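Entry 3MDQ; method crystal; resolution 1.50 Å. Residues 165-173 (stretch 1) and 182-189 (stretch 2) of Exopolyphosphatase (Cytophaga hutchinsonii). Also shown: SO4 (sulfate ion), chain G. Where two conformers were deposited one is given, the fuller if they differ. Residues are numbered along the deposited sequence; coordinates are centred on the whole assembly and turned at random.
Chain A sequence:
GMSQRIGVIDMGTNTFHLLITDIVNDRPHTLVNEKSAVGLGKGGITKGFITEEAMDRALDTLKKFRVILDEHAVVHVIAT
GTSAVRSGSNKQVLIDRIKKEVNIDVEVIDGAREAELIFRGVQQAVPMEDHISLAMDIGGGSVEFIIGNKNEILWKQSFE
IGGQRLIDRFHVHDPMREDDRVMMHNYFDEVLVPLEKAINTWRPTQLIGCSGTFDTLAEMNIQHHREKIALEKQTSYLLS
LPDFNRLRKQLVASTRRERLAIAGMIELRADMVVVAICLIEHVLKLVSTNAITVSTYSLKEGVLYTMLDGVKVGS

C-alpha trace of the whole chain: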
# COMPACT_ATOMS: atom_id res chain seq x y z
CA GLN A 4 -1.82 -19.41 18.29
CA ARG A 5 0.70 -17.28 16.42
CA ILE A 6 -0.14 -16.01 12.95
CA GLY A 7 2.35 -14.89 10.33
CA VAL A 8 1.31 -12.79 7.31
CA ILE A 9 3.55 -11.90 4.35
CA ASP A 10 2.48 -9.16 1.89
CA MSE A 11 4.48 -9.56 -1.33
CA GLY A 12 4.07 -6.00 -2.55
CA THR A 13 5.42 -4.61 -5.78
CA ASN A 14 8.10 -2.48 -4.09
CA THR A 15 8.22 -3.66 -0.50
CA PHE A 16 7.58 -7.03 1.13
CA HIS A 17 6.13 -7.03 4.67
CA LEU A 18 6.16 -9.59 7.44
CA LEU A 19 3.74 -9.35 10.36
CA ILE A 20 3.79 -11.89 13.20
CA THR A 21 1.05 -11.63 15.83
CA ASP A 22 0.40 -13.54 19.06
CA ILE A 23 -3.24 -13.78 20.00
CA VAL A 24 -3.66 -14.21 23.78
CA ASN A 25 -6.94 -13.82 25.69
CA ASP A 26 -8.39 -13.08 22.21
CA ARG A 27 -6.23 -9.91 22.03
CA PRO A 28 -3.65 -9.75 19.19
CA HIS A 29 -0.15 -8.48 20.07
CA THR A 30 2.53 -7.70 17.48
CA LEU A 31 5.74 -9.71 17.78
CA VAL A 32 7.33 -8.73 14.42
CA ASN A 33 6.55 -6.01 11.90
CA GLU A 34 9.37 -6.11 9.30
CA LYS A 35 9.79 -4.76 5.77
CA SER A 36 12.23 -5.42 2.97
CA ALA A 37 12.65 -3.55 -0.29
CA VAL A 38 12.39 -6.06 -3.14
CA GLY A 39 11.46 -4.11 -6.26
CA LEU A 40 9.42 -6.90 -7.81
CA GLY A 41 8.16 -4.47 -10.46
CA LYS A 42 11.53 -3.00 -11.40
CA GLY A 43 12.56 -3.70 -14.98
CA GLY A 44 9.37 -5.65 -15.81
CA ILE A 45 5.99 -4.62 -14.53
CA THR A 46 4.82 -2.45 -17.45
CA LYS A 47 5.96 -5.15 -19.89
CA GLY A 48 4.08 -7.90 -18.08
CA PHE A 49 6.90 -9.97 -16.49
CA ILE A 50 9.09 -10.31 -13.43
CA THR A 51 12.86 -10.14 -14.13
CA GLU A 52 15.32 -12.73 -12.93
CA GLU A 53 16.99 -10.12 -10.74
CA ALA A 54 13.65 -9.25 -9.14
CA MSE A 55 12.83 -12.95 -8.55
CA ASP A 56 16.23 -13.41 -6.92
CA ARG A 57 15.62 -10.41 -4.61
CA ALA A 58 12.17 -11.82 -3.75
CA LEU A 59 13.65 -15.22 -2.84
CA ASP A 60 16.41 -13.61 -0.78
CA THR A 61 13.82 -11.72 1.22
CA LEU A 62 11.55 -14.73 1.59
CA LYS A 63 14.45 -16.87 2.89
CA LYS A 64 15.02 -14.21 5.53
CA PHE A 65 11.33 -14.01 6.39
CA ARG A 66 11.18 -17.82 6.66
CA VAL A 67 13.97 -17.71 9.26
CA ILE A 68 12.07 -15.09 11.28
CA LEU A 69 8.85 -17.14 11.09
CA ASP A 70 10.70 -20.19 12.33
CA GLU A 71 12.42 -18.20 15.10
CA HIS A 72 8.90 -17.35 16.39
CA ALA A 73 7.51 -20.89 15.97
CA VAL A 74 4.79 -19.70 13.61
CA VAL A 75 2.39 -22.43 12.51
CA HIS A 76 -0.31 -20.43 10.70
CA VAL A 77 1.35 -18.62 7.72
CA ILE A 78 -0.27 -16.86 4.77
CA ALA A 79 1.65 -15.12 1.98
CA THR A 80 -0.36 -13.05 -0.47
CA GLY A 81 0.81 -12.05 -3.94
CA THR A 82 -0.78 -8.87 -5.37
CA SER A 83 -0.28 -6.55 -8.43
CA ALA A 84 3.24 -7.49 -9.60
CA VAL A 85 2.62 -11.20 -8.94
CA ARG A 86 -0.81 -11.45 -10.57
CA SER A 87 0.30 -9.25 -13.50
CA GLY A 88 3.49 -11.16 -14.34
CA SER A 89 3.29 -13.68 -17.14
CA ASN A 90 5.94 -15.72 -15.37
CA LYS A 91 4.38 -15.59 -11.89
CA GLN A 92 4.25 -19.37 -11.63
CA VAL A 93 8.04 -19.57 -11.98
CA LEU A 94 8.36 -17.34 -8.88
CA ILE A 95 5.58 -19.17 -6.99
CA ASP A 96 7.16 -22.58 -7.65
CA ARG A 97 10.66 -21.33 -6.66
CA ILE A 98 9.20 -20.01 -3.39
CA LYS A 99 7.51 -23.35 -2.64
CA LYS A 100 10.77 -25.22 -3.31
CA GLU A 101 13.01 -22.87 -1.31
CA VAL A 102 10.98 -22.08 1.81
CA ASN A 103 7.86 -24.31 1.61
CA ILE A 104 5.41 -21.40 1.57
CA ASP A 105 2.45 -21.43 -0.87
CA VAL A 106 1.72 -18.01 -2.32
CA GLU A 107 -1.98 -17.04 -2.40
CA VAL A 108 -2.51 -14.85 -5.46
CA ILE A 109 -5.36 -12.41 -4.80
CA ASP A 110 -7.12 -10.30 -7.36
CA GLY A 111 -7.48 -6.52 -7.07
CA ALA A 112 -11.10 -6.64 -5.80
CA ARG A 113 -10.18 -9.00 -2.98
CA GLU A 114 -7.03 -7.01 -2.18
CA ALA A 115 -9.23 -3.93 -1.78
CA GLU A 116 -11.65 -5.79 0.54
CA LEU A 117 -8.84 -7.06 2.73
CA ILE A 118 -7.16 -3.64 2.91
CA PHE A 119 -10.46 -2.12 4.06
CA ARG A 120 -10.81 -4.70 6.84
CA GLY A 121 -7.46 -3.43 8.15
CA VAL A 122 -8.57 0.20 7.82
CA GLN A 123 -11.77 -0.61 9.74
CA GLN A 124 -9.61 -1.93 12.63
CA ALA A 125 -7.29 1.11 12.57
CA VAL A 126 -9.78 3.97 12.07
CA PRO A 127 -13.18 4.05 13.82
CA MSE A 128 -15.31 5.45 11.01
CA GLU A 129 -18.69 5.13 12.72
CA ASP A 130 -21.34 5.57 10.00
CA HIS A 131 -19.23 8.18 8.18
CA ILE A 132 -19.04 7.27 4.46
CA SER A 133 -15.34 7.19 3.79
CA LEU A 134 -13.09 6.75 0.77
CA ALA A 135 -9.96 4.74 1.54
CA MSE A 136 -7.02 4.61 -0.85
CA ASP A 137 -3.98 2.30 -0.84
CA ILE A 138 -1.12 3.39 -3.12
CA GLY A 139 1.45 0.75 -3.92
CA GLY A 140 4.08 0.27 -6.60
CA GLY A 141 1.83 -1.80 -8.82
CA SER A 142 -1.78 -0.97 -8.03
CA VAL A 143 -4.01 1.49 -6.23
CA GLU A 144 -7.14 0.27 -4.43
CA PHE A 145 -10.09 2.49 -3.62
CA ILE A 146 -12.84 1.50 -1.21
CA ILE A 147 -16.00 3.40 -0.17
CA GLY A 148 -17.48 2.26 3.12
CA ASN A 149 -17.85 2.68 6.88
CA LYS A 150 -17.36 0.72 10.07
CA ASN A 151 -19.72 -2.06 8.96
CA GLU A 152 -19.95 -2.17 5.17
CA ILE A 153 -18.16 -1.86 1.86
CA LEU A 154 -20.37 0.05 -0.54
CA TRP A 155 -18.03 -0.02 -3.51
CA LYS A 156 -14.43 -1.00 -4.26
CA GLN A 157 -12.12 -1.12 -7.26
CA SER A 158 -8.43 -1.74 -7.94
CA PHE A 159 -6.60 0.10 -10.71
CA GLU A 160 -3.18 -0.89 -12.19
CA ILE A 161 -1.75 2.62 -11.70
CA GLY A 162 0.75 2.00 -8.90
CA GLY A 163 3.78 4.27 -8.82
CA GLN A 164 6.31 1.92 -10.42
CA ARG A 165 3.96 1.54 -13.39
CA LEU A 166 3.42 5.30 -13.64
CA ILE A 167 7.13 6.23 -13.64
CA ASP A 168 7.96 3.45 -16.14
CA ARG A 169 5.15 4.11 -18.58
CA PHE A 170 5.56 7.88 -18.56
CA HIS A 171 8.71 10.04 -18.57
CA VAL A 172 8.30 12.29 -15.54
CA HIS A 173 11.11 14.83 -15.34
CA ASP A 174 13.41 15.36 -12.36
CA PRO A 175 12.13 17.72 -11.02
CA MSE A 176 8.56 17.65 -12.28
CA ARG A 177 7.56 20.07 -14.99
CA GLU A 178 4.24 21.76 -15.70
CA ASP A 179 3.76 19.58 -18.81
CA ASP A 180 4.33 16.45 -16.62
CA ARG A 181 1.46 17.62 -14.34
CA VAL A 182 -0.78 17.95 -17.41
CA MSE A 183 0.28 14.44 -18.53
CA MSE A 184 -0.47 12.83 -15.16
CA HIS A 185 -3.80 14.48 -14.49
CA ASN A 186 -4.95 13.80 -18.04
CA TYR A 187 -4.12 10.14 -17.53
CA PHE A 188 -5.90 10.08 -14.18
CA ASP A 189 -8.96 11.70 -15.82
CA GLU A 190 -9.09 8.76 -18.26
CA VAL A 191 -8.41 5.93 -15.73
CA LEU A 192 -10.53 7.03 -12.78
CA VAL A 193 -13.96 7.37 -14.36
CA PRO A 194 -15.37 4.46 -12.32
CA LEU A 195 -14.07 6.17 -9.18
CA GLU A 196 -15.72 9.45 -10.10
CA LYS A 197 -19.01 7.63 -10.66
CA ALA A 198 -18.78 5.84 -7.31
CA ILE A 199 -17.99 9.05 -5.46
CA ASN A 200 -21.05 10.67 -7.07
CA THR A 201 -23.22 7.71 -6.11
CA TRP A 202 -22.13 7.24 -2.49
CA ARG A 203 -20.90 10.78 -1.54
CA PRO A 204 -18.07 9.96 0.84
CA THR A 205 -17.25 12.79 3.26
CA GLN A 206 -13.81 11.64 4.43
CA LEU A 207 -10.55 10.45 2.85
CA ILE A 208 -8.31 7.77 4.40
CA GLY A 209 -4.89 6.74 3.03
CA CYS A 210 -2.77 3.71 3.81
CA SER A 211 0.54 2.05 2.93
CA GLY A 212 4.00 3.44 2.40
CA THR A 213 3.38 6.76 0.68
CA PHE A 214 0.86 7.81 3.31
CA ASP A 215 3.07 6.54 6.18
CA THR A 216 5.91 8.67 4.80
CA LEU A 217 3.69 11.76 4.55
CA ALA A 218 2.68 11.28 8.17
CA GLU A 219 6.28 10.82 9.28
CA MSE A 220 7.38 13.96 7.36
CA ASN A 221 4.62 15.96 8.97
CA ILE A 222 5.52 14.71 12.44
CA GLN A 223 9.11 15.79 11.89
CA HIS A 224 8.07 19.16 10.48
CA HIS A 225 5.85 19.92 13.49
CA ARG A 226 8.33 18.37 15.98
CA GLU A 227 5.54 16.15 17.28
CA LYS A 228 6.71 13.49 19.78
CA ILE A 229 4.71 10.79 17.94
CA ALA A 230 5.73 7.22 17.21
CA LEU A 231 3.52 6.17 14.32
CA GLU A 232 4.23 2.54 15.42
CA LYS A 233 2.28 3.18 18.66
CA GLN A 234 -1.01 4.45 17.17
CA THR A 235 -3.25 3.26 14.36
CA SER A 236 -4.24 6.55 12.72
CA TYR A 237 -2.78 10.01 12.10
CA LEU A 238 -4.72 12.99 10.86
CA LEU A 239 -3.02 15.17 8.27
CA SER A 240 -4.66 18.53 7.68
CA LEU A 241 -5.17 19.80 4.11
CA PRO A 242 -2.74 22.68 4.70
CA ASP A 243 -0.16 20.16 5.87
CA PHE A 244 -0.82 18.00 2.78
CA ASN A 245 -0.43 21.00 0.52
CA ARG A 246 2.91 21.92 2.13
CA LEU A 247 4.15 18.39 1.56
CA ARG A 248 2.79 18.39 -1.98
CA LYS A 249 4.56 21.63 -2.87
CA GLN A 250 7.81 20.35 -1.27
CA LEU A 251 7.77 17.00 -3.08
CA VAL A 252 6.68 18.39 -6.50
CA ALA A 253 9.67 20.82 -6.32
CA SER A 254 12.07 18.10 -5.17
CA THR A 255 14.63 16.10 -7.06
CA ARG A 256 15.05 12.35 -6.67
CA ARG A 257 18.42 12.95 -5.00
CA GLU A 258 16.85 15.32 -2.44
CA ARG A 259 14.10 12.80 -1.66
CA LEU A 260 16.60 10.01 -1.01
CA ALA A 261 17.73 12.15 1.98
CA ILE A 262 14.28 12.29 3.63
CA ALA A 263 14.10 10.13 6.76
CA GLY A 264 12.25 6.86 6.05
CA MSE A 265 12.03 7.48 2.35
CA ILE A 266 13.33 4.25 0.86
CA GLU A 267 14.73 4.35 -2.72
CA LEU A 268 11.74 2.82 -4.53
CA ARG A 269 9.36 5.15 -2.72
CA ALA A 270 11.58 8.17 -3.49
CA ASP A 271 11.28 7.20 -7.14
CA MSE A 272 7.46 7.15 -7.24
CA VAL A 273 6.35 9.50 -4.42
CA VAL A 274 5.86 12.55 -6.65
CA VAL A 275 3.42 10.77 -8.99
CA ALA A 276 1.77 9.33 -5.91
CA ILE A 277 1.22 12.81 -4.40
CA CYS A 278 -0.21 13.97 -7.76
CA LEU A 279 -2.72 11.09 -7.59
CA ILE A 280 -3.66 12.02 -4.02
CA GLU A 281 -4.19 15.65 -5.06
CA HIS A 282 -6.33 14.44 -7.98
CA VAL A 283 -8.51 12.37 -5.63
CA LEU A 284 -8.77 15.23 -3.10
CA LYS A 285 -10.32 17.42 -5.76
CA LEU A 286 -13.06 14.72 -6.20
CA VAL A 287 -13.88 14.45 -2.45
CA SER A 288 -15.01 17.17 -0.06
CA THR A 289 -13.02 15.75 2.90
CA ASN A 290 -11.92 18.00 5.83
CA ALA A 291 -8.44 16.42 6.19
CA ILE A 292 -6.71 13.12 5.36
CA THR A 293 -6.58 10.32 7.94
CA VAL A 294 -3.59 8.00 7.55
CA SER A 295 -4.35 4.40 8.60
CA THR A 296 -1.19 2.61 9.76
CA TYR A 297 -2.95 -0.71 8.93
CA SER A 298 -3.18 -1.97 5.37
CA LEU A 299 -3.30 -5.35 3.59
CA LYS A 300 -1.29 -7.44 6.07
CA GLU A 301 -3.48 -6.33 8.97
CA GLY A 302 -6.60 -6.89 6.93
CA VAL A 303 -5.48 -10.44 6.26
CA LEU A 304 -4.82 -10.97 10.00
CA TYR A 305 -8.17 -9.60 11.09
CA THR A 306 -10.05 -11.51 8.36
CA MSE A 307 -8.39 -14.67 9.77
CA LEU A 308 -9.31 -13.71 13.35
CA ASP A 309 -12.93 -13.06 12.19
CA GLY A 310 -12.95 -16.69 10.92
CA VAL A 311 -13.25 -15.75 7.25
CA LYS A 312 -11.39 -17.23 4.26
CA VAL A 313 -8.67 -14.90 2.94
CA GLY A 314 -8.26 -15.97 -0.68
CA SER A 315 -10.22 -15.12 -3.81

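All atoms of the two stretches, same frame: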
# COMPACT_ATOMS: atom_id res chain seq x y z
N ARG A 165 4.53 1.52 -12.04
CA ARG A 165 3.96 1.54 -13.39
C ARG A 165 3.94 2.94 -13.96
O ARG A 165 4.28 3.12 -15.12
CB ARG A 165 2.54 0.99 -13.40
CG ARG A 165 2.42 -0.46 -12.99
CD ARG A 165 0.93 -0.89 -13.18
NE ARG A 165 0.69 -2.25 -12.73
CZ ARG A 165 0.74 -3.32 -13.53
NH1 ARG A 165 1.08 -3.20 -14.80
NH2 ARG A 165 0.46 -4.51 -13.03
N LEU A 166 3.54 3.93 -13.16
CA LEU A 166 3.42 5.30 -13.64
C LEU A 166 4.77 5.84 -14.09
O LEU A 166 4.85 6.40 -15.19
CB LEU A 166 2.84 6.21 -12.58
CG LEU A 166 1.39 5.90 -12.16
CD1 LEU A 166 0.95 6.88 -11.09
CD2 LEU A 166 0.42 5.85 -13.36
N ILE A 167 5.84 5.65 -13.29
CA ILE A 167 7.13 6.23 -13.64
C ILE A 167 7.81 5.45 -14.78
O ILE A 167 8.72 5.98 -15.43
CB ILE A 167 8.09 6.39 -12.45
CG1 ILE A 167 8.51 5.05 -11.85
CG2 ILE A 167 7.46 7.31 -11.38
CD1 ILE A 167 9.42 5.17 -10.71
N ASP A 168 7.40 4.21 -15.03
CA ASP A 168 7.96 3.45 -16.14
C ASP A 168 7.24 3.68 -17.43
O ASP A 168 7.86 3.60 -18.50
CB ASP A 168 7.94 1.94 -15.82
CG ASP A 168 8.97 1.55 -14.80
OD1 ASP A 168 9.80 2.39 -14.37
OD2 ASP A 168 8.97 0.35 -14.46
N ARG A 169 5.94 3.94 -17.37
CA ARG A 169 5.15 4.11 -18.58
C ARG A 169 5.22 5.51 -19.11
O ARG A 169 5.07 5.70 -20.34
CB ARG A 169 3.71 3.67 -18.37
CG ARG A 169 2.89 4.55 -17.59
CD ARG A 169 1.65 3.77 -17.00
NE ARG A 169 1.13 2.76 -17.93
CZ ARG A 169 0.33 3.02 -18.95
NH1 ARG A 169 -0.05 4.27 -19.20
NH2 ARG A 169 -0.08 2.03 -19.76
N PHE A 170 5.47 6.48 -18.22
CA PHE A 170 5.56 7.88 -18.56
C PHE A 170 6.97 8.38 -18.19
O PHE A 170 7.61 7.83 -17.28
CB PHE A 170 4.54 8.69 -17.81
CG PHE A 170 3.10 8.29 -18.07
CD1 PHE A 170 2.55 8.46 -19.33
CD2 PHE A 170 2.32 7.77 -17.10
CE1 PHE A 170 1.22 8.10 -19.58
CE2 PHE A 170 1.00 7.37 -17.37
CZ PHE A 170 0.46 7.59 -18.61
N HIS A 171 7.46 9.36 -18.93
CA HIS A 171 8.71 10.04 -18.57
C HIS A 171 8.37 11.29 -17.76
O HIS A 171 8.02 12.35 -18.31
CB HIS A 171 9.50 10.42 -19.80
CG HIS A 171 10.78 11.13 -19.49
ND1 HIS A 171 11.48 11.85 -20.43
CD2 HIS A 171 11.46 11.27 -18.33
CE1 HIS A 171 12.56 12.37 -19.87
NE2 HIS A 171 12.56 12.04 -18.59
N VAL A 172 8.49 11.16 -16.43
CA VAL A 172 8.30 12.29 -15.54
C VAL A 172 9.69 12.87 -15.30
O VAL A 172 10.63 12.14 -15.00
CB VAL A 172 7.72 11.83 -14.20
CG1 VAL A 172 7.50 13.04 -13.31
CG2 VAL A 172 6.39 11.01 -14.46
N HIS A 173 9.82 14.17 -15.48
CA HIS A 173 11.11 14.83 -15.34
C HIS A 173 11.50 15.03 -13.88
O HIS A 173 10.67 14.95 -12.97
CB HIS A 173 11.12 16.14 -16.10
CG HIS A 173 10.97 15.95 -17.58
ND1 HIS A 173 9.73 15.80 -18.18
CD2 HIS A 173 11.89 15.85 -18.56
CE1 HIS A 173 9.92 15.61 -19.48
NE2 HIS A 173 11.21 15.67 -19.74
N VAL A 182 0.29 18.12 -16.43
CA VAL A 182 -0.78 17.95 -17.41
C VAL A 182 -0.90 16.47 -17.81
O VAL A 182 -1.98 15.88 -17.86
CB VAL A 182 -0.56 18.84 -18.66
CG1 VAL A 182 -1.63 18.51 -19.76
CG2 VAL A 182 -0.59 20.35 -18.28
N MSE A 183 0.23 15.85 -18.14
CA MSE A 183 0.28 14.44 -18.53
C MSE A 183 -0.37 13.57 -17.46
O MSE A 183 -1.20 12.68 -17.77
CB MSE A 183 1.74 14.04 -18.76
CG MSE A 183 2.06 12.54 -18.75
SE MSE A 183 3.92 12.28 -19.19
CE MSE A 183 4.60 12.60 -17.46
N MSE A 184 0.01 13.76 -16.20
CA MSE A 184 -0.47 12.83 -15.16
C MSE A 184 -1.95 12.99 -14.85
O MSE A 184 -2.72 12.02 -14.75
CB MSE A 184 0.37 12.91 -13.85
CG MSE A 184 1.84 12.55 -14.01
SE MSE A 184 2.14 10.91 -14.95
CE MSE A 184 1.00 9.75 -13.97
N HIS A 185 -2.39 14.24 -14.78
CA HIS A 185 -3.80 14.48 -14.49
C HIS A 185 -4.72 14.16 -15.67
O HIS A 185 -5.90 13.81 -15.49
CB HIS A 185 -4.02 15.90 -13.96
CG HIS A 185 -3.47 16.11 -12.58
ND1 HIS A 185 -4.10 15.60 -11.46
CD2 HIS A 185 -2.35 16.72 -12.14
CE1 HIS A 185 -3.38 15.89 -10.39
NE2 HIS A 185 -2.32 16.58 -10.77
N ASN A 186 -4.20 14.29 -16.88
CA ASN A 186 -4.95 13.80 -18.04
C ASN A 186 -5.11 12.30 -17.99
O ASN A 186 -6.18 11.75 -18.26
CB ASN A 186 -4.24 14.21 -19.31
CG ASN A 186 -4.98 13.75 -20.56
OD1 ASN A 186 -6.07 14.24 -20.85
ND2 ASN A 186 -4.36 12.86 -21.34
N TYR A 187 -4.04 11.60 -17.67
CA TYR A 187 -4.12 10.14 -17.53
C TYR A 187 -5.08 9.75 -16.43
O TYR A 187 -5.92 8.85 -16.61
CB TYR A 187 -2.77 9.54 -17.27
CG TYR A 187 -2.75 8.04 -17.10
CD1 TYR A 187 -3.12 7.20 -18.12
CD2 TYR A 187 -2.35 7.46 -15.92
CE1 TYR A 187 -3.08 5.83 -18.00
CE2 TYR A 187 -2.31 6.09 -15.79
CZ TYR A 187 -2.67 5.28 -16.81
OH TYR A 187 -2.64 3.91 -16.70
N PHE A 188 -4.97 10.40 -15.28
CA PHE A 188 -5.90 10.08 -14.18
C PHE A 188 -7.38 10.35 -14.55
O PHE A 188 -8.25 9.54 -14.19
CB PHE A 188 -5.53 10.83 -12.89
CG PHE A 188 -4.15 10.49 -12.32
CD1 PHE A 188 -3.59 9.21 -12.44
CD2 PHE A 188 -3.44 11.47 -11.64
CE1 PHE A 188 -2.35 8.96 -11.91
CE2 PHE A 188 -2.21 11.20 -11.08
CZ PHE A 188 -1.67 9.96 -11.23
N ASP A 189 -7.63 11.42 -15.29
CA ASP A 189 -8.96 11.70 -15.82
C ASP A 189 -9.50 10.51 -16.61
O ASP A 189 -10.68 10.19 -16.52
CB ASP A 189 -8.96 12.90 -16.76
CG ASP A 189 -8.88 14.24 -16.06
OD1 ASP A 189 -9.10 14.34 -14.83
OD2 ASP A 189 -8.60 15.24 -16.77
S SO4 G . 14.96 14.20 -16.72
O1 SO4 G . 14.95 14.43 -18.18
O2 SO4 G . 14.15 12.97 -16.56
O3 SO4 G . 14.51 15.35 -16.02
O4 SO4 G . 16.33 13.92 -16.26

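This contact is built mainly by apolar side-chain packing: no hydrogen bond crosses between the stretches, and the two helix axes come no closer than 12.3 Å, with side chains filling the space between. Phe170 is the centrepiece. It is the first residue to leave helical phi/psi, although its N still bonds to Leu166 O (3.1 Å), and its CA-to-CB bond points toward the other helix. With chi1 m (-60°) and chi2 -65°, its ring reaches Tyr187, CZ lying 3.6 Å from CG of that residue. The rings meet edge-to-face, the edge of Phe170 toward the face of Tyr187, with planes at 68° and centroids 4.9 Å apart.

Tyr187 answers with chi1 t, which extends its ring back across the gap from a CB already directed toward stretch 1. Leu166, one helical turn before Phe170, adopts the common m,t rotamer; its CD2 packs 3.7 Å from Tyr187 CE2, while its CD1 lies 4.0 Å from Phe188 CE1, at the edge of that ring. Leu166 CD2 touches both rings, being also 4.4 Å from Phe188 CE1.

The adjacent selenomethionines reach across differently. Met183 starts toward stretch 1 and runs out through t,t before chi3 turns p, bringing SE to 3.9 Å from Phe170 CB and CE to 3.8 Å from Val172 CG2. Met184 starts sideways, and its m,m,m chain folds so that the end comes nearer: SE sits 3.8 Å from Phe170 CD2 and CE 4.0 Å from Leu166 CD2. Both selenium atoms approach the Phe170 ring obliquely.

Polarity stays at the margin. Arg169 lays one guanidinium face by Tyr187 OH, with NH1 3.6 Å from that oxygen. His171 points away, and its t rotamer carries NE2 to a sulfate, donating a 2.7 Å hydrogen bond to SO4 O2.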